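Local coordinates for protein succinylglutamate desuccinylase/aspartoacylase (Shewanella frigidimarina, PDB 3LWU) that binds a zinc ion and probably acts as a hydrolase of the succinylglutamate desuccinylase/aspartoacylase family, perhaps on ester bonds, at residues A[48-53]-A[84-89]; A[307-312]-A[381-386]; A[321-326]-A[376-381]. All coordinates share one frame; numbering follows the deposited sequence.

Interaction 1 of 3, residues A[48-53]-A[84-89]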
loop_
_atom_site.group_PDB
_atom_site.type_symbol
_atom_site.label_atom_id
_atom_site.label_comp_id
_atom_site.label_asym_id
_atom_site.label_seq_id
_atom_site.Cartn_x
_atom_site.Cartn_y
_atom_site.Cartn_z
ATOM N N GLY A 48 39.583 16.616 6.079
ATOM C CA GLY A 48 40.440 17.476 5.295
ATOM C C GLY A 48 41.745 17.760 6.032
ATOM O O GLY A 48 41.746 17.842 7.233
ATOM N N SER A 49 42.845 17.880 5.294
ATOM C CA SER A 49 44.179 18.191 5.846
ATOM C C SER A 49 44.449 19.691 6.001
ATOM O O SER A 49 45.417 20.057 6.631
ATOM C CB SER A 49 45.291 17.558 4.970
ATOM O OG SER A 49 45.141 17.882 3.590
ATOM N N GLU A 50 43.594 20.540 5.427
ATOM C CA GLU A 50 43.705 22.013 5.522
ATOM C C GLU A 50 42.459 22.588 6.177
ATOM O O GLU A 50 41.366 22.500 5.612
ATOM C CB GLU A 50 43.719 22.654 4.134
ATOM C CG GLU A 50 45.028 22.773 3.410
ATOM C CD GLU A 50 44.846 23.468 2.035
ATOM O OE1 GLU A 50 43.746 24.022 1.762
ATOM O OE2 GLU A 50 45.806 23.457 1.226
ATOM N N ASN A 51 42.603 23.264 7.308
ATOM C CA ASN A 51 41.435 23.946 7.925
ATOM C C ASN A 51 40.920 25.080 6.988
ATOM O O ASN A 51 39.774 25.552 7.087
ATOM C CB ASN A 51 41.821 24.440 9.315
ATOM C CG ASN A 51 42.906 23.565 9.962
ATOM O OD1 ASN A 51 42.900 22.343 9.808
ATOM N ND2 ASN A 51 43.844 24.189 10.661
ATOM N N SER A 52 41.779 25.459 6.036
ATOM C CA SER A 52 41.439 26.418 4.965
ATOM C C SER A 52 40.281 25.995 4.003
ATOM O O SER A 52 39.529 26.848 3.479
ATOM C CB SER A 52 42.716 26.762 4.137
ATOM N N ALA A 53 40.120 24.694 3.769
ATOM C CA ALA A 53 39.368 24.282 2.592
ATOM C C ALA A 53 37.862 24.170 2.876
ATOM O O ALA A 53 37.423 23.829 3.988
ATOM C CB ALA A 53 39.951 22.974 1.990
ATOM N N GLN A 84 44.024 13.642 -2.599
ATOM C CA GLN A 84 44.311 14.313 -1.356
ATOM C C GLN A 84 43.160 15.250 -0.973
ATOM O O GLN A 84 42.896 16.251 -1.670
ATOM C CB GLN A 84 45.610 15.091 -1.462
ATOM C CG GLN A 84 45.906 15.897 -0.224
ATOM C CD GLN A 84 47.326 16.353 -0.199
ATOM O OE1 GLN A 84 47.726 17.269 -0.939
ATOM N NE2 GLN A 84 48.113 15.726 0.663
ATOM N N VAL A 85 42.508 14.945 0.153
ATOM C CA VAL A 85 41.349 15.667 0.603
ATOM C C VAL A 85 41.802 16.852 1.459
ATOM O O VAL A 85 42.417 16.682 2.511
ATOM C CB VAL A 85 40.382 14.731 1.379
ATOM C CG1 VAL A 85 39.124 15.486 1.815
ATOM C CG2 VAL A 85 39.962 13.514 0.501
ATOM N N LEU A 86 41.502 18.053 0.991
ATOM C CA LEU A 86 41.890 19.279 1.695
ATOM C C LEU A 86 40.791 19.714 2.660
ATOM O O LEU A 86 41.088 20.148 3.787
ATOM C CB LEU A 86 42.213 20.395 0.707
ATOM C CG LEU A 86 43.336 20.101 -0.305
ATOM C CD1 LEU A 86 43.488 21.281 -1.278
ATOM C CD2 LEU A 86 44.671 19.786 0.399
ATOM N N GLY A 87 39.535 19.590 2.235
ATOM C CA GLY A 87 38.414 19.971 3.076
ATOM C C GLY A 87 37.607 18.773 3.504
ATOM O O GLY A 87 37.554 17.775 2.788
ATOM N N ASP A 88 36.955 18.863 4.653
ATOM C CA ASP A 88 36.168 17.734 5.158
ATOM C C ASP A 88 35.090 17.333 4.134
ATOM O O ASP A 88 34.427 18.201 3.555
ATOM C CB ASP A 88 35.489 18.079 6.505
ATOM C CG ASP A 88 36.453 18.127 7.681
ATOM O OD1 ASP A 88 37.617 17.662 7.609
ATOM O OD2 ASP A 88 36.000 18.605 8.739
ATOM N N ILE A 89 34.914 16.018 3.943
ATOM C CA ILE A 89 33.840 15.467 3.117
ATOM C C ILE A 89 33.098 14.474 3.949
ATOM O O ILE A 89 33.676 13.505 4.447
ATOM C CB ILE A 89 34.328 14.781 1.833
ATOM C CG1 ILE A 89 35.190 15.753 1.022
ATOM C CG2 ILE A 89 33.120 14.275 0.949
ATOM C CD1 ILE A 89 35.848 15.134 -0.218
HETATM O O HOH W 1 37.021 21.618 5.839
#
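Gly48 and Gly87 bring two loop backbones within 3.9 Å of each other (CA to CA), and from there Ser49 N bonds to Val85 O and Glu50 N to Leu86 O, the latter at 3.0 Å. Gly48 packs closely on the Leu86-Gly87 peptide, its CA 3.1 Å from Leu86 O. Its own N-H runs almost straight (174°) to Asp88 OD1 at 2.7 Å, using the anti lone pair of that carboxylate oxygen. In Ser49 a chi1 of 51° sets OG between the residue's own N and carbonyl carbon, near Val85 O, and OG adds a second bond to that oxygen at 3.2 Å, coming from above the carbonyl plane. Val85 O is thus gripped twice by one residue. Glu50 and Leu86 run side by side in the same direction, the carboxylate lying along the isobutyl group with OE2 3.9 Å from Leu86 CD2. At the far end, Ala53 CB rests on the Leu86-Gly87 peptide, 3.4 Å from Gly87 N, and one water joins Ala53 O to Asp88 N. Ala53 closes a type I beta turn that starts at Glu50. The arrangement is loop-to-loop packing away from the zinc site: the connection between strands 38-46 and 56-60 lies against the one leading from helix 68-80 into strand 89-92, which runs parallel to strand 56-60.

Interaction 2 of 3, residues A[307-312]-A[381-386]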
loop_
_atom_site.group_PDB
_atom_site.type_symbol
_atom_site.label_atom_id
_atom_site.label_comp_id
_atom_site.label_asym_id
_atom_site.label_seq_id
_atom_site.Cartn_x
_atom_site.Cartn_y
_atom_site.Cartn_z
ATOM N N LEU A 307 13.184 27.433 -13.993
ATOM C CA LEU A 307 12.244 26.516 -13.368
ATOM C C LEU A 307 10.832 26.726 -13.876
ATOM O O LEU A 307 10.112 25.750 -14.129
ATOM C CB LEU A 307 12.279 26.657 -11.850
ATOM C CG LEU A 307 11.379 25.715 -11.059
ATOM C CD1 LEU A 307 11.835 24.273 -11.247
ATOM C CD2 LEU A 307 11.337 26.093 -9.564
ATOM N N LYS A 308 10.440 27.988 -14.034
ATOM C CA LYS A 308 9.110 28.346 -14.547
ATOM C C LYS A 308 8.812 27.758 -15.944
ATOM O O LYS A 308 7.639 27.630 -16.314
ATOM C CB LYS A 308 8.915 29.881 -14.584
ATOM C CG LYS A 308 9.785 30.616 -15.638
ATOM C CD LYS A 308 9.582 32.183 -15.623
ATOM C CE LYS A 308 10.739 32.901 -16.377
ATOM N NZ LYS A 308 10.695 34.433 -16.414
ATOM N N ASP A 309 9.857 27.433 -16.709
ATOM C CA ASP A 309 9.698 26.831 -18.032
ATOM C C ASP A 309 9.703 25.283 -18.029
ATOM O O ASP A 309 9.612 24.672 -19.100
ATOM C CB ASP A 309 10.777 27.355 -18.975
ATOM C CG ASP A 309 10.616 28.838 -19.280
ATOM O OD1 ASP A 309 9.467 29.289 -19.325
ATOM O OD2 ASP A 309 11.618 29.552 -19.489
ATOM N N TYR A 310 9.795 24.662 -16.851
ATOM C CA TYR A 310 9.850 23.198 -16.710
ATOM C C TYR A 310 8.430 22.804 -16.340
ATOM O O TYR A 310 7.930 23.280 -15.333
ATOM C CB TYR A 310 10.814 22.835 -15.586
ATOM C CG TYR A 310 11.093 21.372 -15.327
ATOM C CD1 TYR A 310 11.262 20.466 -16.366
ATOM C CD2 TYR A 310 11.269 20.909 -14.017
ATOM C CE1 TYR A 310 11.547 19.129 -16.119
ATOM C CE2 TYR A 310 11.556 19.599 -13.754
ATOM C CZ TYR A 310 11.722 18.706 -14.814
ATOM O OH TYR A 310 12.001 17.404 -14.552
ATOM N N LYS A 311 7.785 21.958 -17.146
ATOM C CA LYS A 311 6.319 21.790 -17.102
ATOM C C LYS A 311 5.915 20.362 -16.941
ATOM O O LYS A 311 6.511 19.458 -17.532
ATOM C CB LYS A 311 5.665 22.316 -18.403
ATOM C CG LYS A 311 5.743 23.851 -18.616
ATOM C CD LYS A 311 4.763 24.597 -17.683
ATOM C CE LYS A 311 4.250 25.894 -18.308
ATOM N NZ LYS A 311 5.272 26.975 -18.166
ATOM N N LYS A 312 4.852 20.153 -16.171
ATOM C CA LYS A 312 4.282 18.837 -15.994
ATOM C C LYS A 312 3.145 18.617 -16.978
ATOM O O LYS A 312 2.173 19.353 -16.990
ATOM C CB LYS A 312 3.705 18.700 -14.609
ATOM C CG LYS A 312 4.656 18.907 -13.469
ATOM C CD LYS A 312 3.980 18.573 -12.091
ATOM C CE LYS A 312 3.453 17.136 -12.030
ATOM N NZ LYS A 312 4.550 16.149 -12.009
ATOM N N VAL A 381 8.732 18.179 -18.915
ATOM C CA VAL A 381 9.473 18.596 -20.066
ATOM C C VAL A 381 10.010 20.034 -19.860
ATOM O O VAL A 381 9.362 20.871 -19.232
ATOM C CB VAL A 381 8.605 18.531 -21.344
ATOM C CG1 VAL A 381 7.962 17.117 -21.523
ATOM C CG2 VAL A 381 7.555 19.650 -21.347
HETATM N N MSE A 382 11.202 20.292 -20.368
HETATM C CA MSE A 382 11.772 21.620 -20.328
HETATM C C MSE A 382 11.380 22.338 -21.613
HETATM O O MSE A 382 11.395 21.741 -22.707
HETATM C CB MSE A 382 13.295 21.566 -20.249
HETATM C CG MSE A 382 13.851 20.965 -19.008
HETATM SE SE MSE A 382 15.774 21.043 -19.154
HETATM C CE MSE A 382 16.245 20.682 -17.329
ATOM N N THR A 383 11.051 23.609 -21.475
ATOM C CA THR A 383 10.758 24.457 -22.622
ATOM C C THR A 383 11.707 25.671 -22.553
ATOM O O THR A 383 12.322 25.926 -21.523
ATOM C CB THR A 383 9.258 24.916 -22.620
ATOM O OG1 THR A 383 8.993 25.678 -21.442
ATOM C CG2 THR A 383 8.316 23.716 -22.618
ATOM N N ASN A 384 11.829 26.408 -23.653
ATOM C CA ASN A 384 12.720 27.566 -23.699
ATOM C C ASN A 384 14.133 27.189 -23.209
ATOM O O ASN A 384 14.717 27.860 -22.355
ATOM C CB ASN A 384 12.108 28.723 -22.898
ATOM C CG ASN A 384 10.798 29.216 -23.516
ATOM O OD1 ASN A 384 10.675 29.288 -24.727
ATOM N ND2 ASN A 384 9.834 29.544 -22.694
ATOM N N VAL A 385 14.642 26.084 -23.753
ATOM C CA VAL A 385 15.934 25.538 -23.379
ATOM C C VAL A 385 17.008 26.315 -24.123
ATOM O O VAL A 385 16.786 26.800 -25.213
ATOM C CB VAL A 385 16.005 24.028 -23.727
ATOM C CG1 VAL A 385 17.348 23.427 -23.381
ATOM C CG2 VAL A 385 14.913 23.269 -22.997
ATOM N N PHE A 386 18.172 26.446 -23.504
ATOM C CA PHE A 386 19.328 27.120 -24.096
ATOM C C PHE A 386 20.641 26.476 -23.638
ATOM O O PHE A 386 20.687 25.863 -22.574
ATOM C CB PHE A 386 19.318 28.605 -23.705
ATOM C CG PHE A 386 19.080 28.852 -22.237
ATOM C CD1 PHE A 386 20.125 28.792 -21.328
ATOM C CD2 PHE A 386 17.813 29.160 -21.768
ATOM C CE1 PHE A 386 19.906 29.031 -19.970
ATOM C CE2 PHE A 386 17.585 29.417 -20.418
ATOM C CZ PHE A 386 18.635 29.337 -19.513
HETATM O O HOH W 2 14.106 28.935 -19.785
#
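Tyr310 and Met382, a selenomethionine, meet across a non-hydrogen-bonded antiparallel pair, their side chains on the same face and slanting across one another. With CG anti to the backbone N (chi1 -176°), the Tyr310 ring leans over the partner strand and sets CD1 3.7 Å from Met382 CG, while Val381 O approaches the same ring atom obliquely. Lys311 and Val381 occupy the next, hydrogen-bonded pair, with Lys311 N to Val381 O at 2.8 Å and a return bond from Val381 N; their side chains lie on the opposite face, where both pack on Phe166 of the second subunit. Lys311 bends back on itself until NZ reaches Lys308 O. Before the strand begins, Asp309 O takes two donors from one residue: Thr383 N, and Thr383 OG1 at 2.6 Å, in the carbonyl plane on a lone pair. The Asp309 and Asn384 side chains cross at about a right angle, carboxylate and amide planes 76° apart, and a weak bond of 3.4 Å links Asn384 ND2 to Asp309 OD1. A water connects Asp309 OD2 with Asn384 O. Tyr310 OH hydrogen-bonds an unidentified molecule, probably from the crystallisation liquor, that may mark a pocket; the Tyr310 side chain lies about 11 Å from the zinc ion. The contact is an antiparallel strand pairing, 310-314 with 377-382.

Interaction 3 of 3, residues A[321-326]-A[376-381]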
loop_
_atom_site.group_PDB
_atom_site.type_symbol
_atom_site.label_atom_id
_atom_site.label_comp_id
_atom_site.label_asym_id
_atom_site.label_seq_id
_atom_site.Cartn_x
_atom_site.Cartn_y
_atom_site.Cartn_z
ATOM N N ILE A 321 -0.414 3.475 -21.749
ATOM C CA ILE A 321 0.499 4.409 -22.312
ATOM C C ILE A 321 1.782 3.807 -22.884
ATOM O O ILE A 321 2.509 3.064 -22.203
ATOM C CB ILE A 321 0.922 5.437 -21.258
ATOM C CG1 ILE A 321 -0.313 6.113 -20.666
ATOM C CG2 ILE A 321 1.851 6.525 -21.906
ATOM C CD1 ILE A 321 -1.073 6.944 -21.687
ATOM N N GLU A 322 2.034 4.170 -24.146
ATOM C CA GLU A 322 3.338 3.968 -24.751
ATOM C C GLU A 322 4.097 5.300 -24.792
ATOM O O GLU A 322 3.618 6.306 -25.314
ATOM C CB GLU A 322 3.256 3.341 -26.155
ATOM C CG GLU A 322 4.657 2.973 -26.698
ATOM C CD GLU A 322 4.639 2.004 -27.872
ATOM O OE1 GLU A 322 3.602 1.368 -28.140
ATOM O OE2 GLU A 322 5.684 1.886 -28.530
ATOM N N TYR A 323 5.280 5.293 -24.179
ATOM C CA TYR A 323 6.108 6.483 -24.032
ATOM C C TYR A 323 6.990 6.577 -25.262
ATOM O O TYR A 323 7.960 5.872 -25.348
ATOM C CB TYR A 323 6.927 6.426 -22.717
ATOM C CG TYR A 323 6.011 6.448 -21.501
ATOM C CD1 TYR A 323 5.489 7.629 -21.023
ATOM C CD2 TYR A 323 5.631 5.269 -20.869
ATOM C CE1 TYR A 323 4.620 7.653 -19.947
ATOM C CE2 TYR A 323 4.767 5.280 -19.819
ATOM C CZ TYR A 323 4.258 6.468 -19.358
ATOM O OH TYR A 323 3.361 6.465 -18.310
ATOM N N CYS A 324 6.612 7.392 -26.239
ATOM C CA CYS A 324 7.355 7.493 -27.488
ATOM C C CYS A 324 8.561 8.390 -27.377
ATOM O O CYS A 324 9.566 8.137 -27.998
ATOM C CB CYS A 324 6.467 8.060 -28.604
ATOM S SG CYS A 324 5.048 7.085 -28.854
ATOM N N ALA A 325 8.465 9.482 -26.637
ATOM C CA ALA A 325 9.567 10.453 -26.634
ATOM C C ALA A 325 10.617 9.983 -25.666
ATOM O O ALA A 325 10.327 9.765 -24.481
ATOM C CB ALA A 325 9.084 11.835 -26.234
ATOM N N SER A 326 11.846 9.886 -26.147
ATOM C CA SER A 326 12.999 9.545 -25.298
ATOM C C SER A 326 13.379 10.658 -24.333
ATOM O O SER A 326 13.495 11.822 -24.713
ATOM C CB SER A 326 14.227 9.278 -26.182
ATOM O OG SER A 326 14.018 8.154 -27.010
ATOM N N THR A 376 -3.061 11.777 -14.292
ATOM C CA THR A 376 -1.786 11.242 -13.871
ATOM C C THR A 376 -0.669 12.043 -14.609
ATOM O O THR A 376 -0.839 12.399 -15.771
ATOM C CB THR A 376 -1.674 9.726 -14.152
ATOM O OG1 THR A 376 -2.763 9.035 -13.516
ATOM C CG2 THR A 376 -0.361 9.173 -13.628
ATOM N N GLU A 377 0.424 12.374 -13.915
ATOM C CA GLU A 377 1.590 13.017 -14.536
ATOM C C GLU A 377 2.221 12.070 -15.550
ATOM O O GLU A 377 2.500 10.949 -15.189
ATOM C CB GLU A 377 2.636 13.326 -13.477
ATOM C CG GLU A 377 3.925 13.997 -14.008
ATOM C CD GLU A 377 5.190 13.452 -13.313
ATOM O OE1 GLU A 377 5.568 12.224 -13.503
ATOM O OE2 GLU A 377 5.786 14.236 -12.577
ATOM N N LEU A 378 2.369 12.477 -16.810
ATOM C CA LEU A 378 2.934 11.594 -17.838
ATOM C C LEU A 378 4.400 11.902 -17.996
ATOM O O LEU A 378 5.214 11.003 -17.926
ATOM C CB LEU A 378 2.220 11.700 -19.196
ATOM C CG LEU A 378 0.842 11.065 -19.354
ATOM C CD1 LEU A 378 0.286 11.297 -20.752
ATOM C CD2 LEU A 378 0.870 9.605 -18.990
ATOM N N TYR A 379 4.708 13.175 -18.250
ATOM C CA TYR A 379 6.062 13.670 -18.398
ATOM C C TYR A 379 6.274 14.999 -17.680
ATOM O O TYR A 379 5.340 15.794 -17.466
ATOM C CB TYR A 379 6.411 13.968 -19.868
ATOM C CG TYR A 379 6.863 12.827 -20.758
ATOM C CD1 TYR A 379 5.927 12.009 -21.411
ATOM C CD2 TYR A 379 8.222 12.635 -21.060
ATOM C CE1 TYR A 379 6.333 10.991 -22.263
ATOM C CE2 TYR A 379 8.638 11.594 -21.910
ATOM C CZ TYR A 379 7.681 10.779 -22.516
ATOM O OH TYR A 379 8.040 9.771 -23.399
ATOM N N LYS A 380 7.541 15.278 -17.405
ATOM C CA LYS A 380 7.996 16.652 -17.192
ATOM C C LYS A 380 8.939 17.007 -18.322
ATOM O O LYS A 380 9.831 16.206 -18.662
ATOM C CB LYS A 380 8.698 16.811 -15.864
ATOM C CG LYS A 380 7.830 16.649 -14.623
ATOM C CD LYS A 380 8.437 17.561 -13.615
ATOM C CE LYS A 380 8.281 17.208 -12.186
ATOM N NZ LYS A 380 9.092 18.312 -11.539
ATOM N N VAL A 381 8.732 18.179 -18.915
ATOM C CA VAL A 381 9.473 18.596 -20.066
ATOM C C VAL A 381 10.010 20.034 -19.860
ATOM O O VAL A 381 9.362 20.871 -19.232
ATOM C CB VAL A 381 8.605 18.531 -21.344
ATOM C CG1 VAL A 381 7.962 17.117 -21.523
ATOM C CG2 VAL A 381 7.555 19.650 -21.347
#
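Tyr379 reaches across from its strand to deliver its hydroxyl to a loop backbone: OH donates to Ala325 O at 2.5 Å, a short bond lying in the carbonyl plane on a lone pair. The carbonyl oxygen sits at the ring's edge, near its plane, and Ala325 CB packs beside the same hydroxyl at 3.7 Å. The Tyr323 and Tyr379 side chains pass one another head to tail, ring centres 5.9 Å apart and planes at 62°. Tyr379 CE1 comes to the edge of the Tyr323 ring, 3.7 Å from CD1, whereas Tyr323 CD1 meets the Tyr379 ring obliquely. Strands 319-323 and 377-382 are not paired with each other; the axes of 321-323 and 377-381 approach to 9.7 Å and run roughly parallel, 21° apart, too distant for backbone pairing, and side chains bridge the gap. In strand 377-382, Leu378 and Tyr379 form a classic beta bulge opposite Phe313, and both residues send their side-chain ends toward 321-326. Leu378 CD2 lies 4.1 Å from Ile321 CG1 and equally far from Tyr323 OH. That hydroxyl is hydrogen-bonded to Ser369 O, which anchors the far end of the ring. Ile321 CG2 covers one face of the Tyr323 ring from 3.5 Å above its plane, nearer its rim than its centre. His366 stacks on Tyr323 and also meets the ring of Tyr379 at an inclined angle.

Along the chain interaction 1 closes before the other two open. Interaction 2 opens next, at 307; interaction 3 opens within its span and closes at Val381, where the second segment of interaction 2 begins. Interaction 1 lies on the opposite side of the chain's centre, 38 Å from interaction 2 and 44 Å from interaction 3, centre to centre. Interactions 2 and 3 are 15 Å apart and also touch where the Tyr310 ring packs on Lys380, with CE2 3.6 Å from Lys380 NZ. Strand 377-382 serves both: it pairs with strand 310-314, packs beside strand 319-323 and, at Val381, also meets the second subunit.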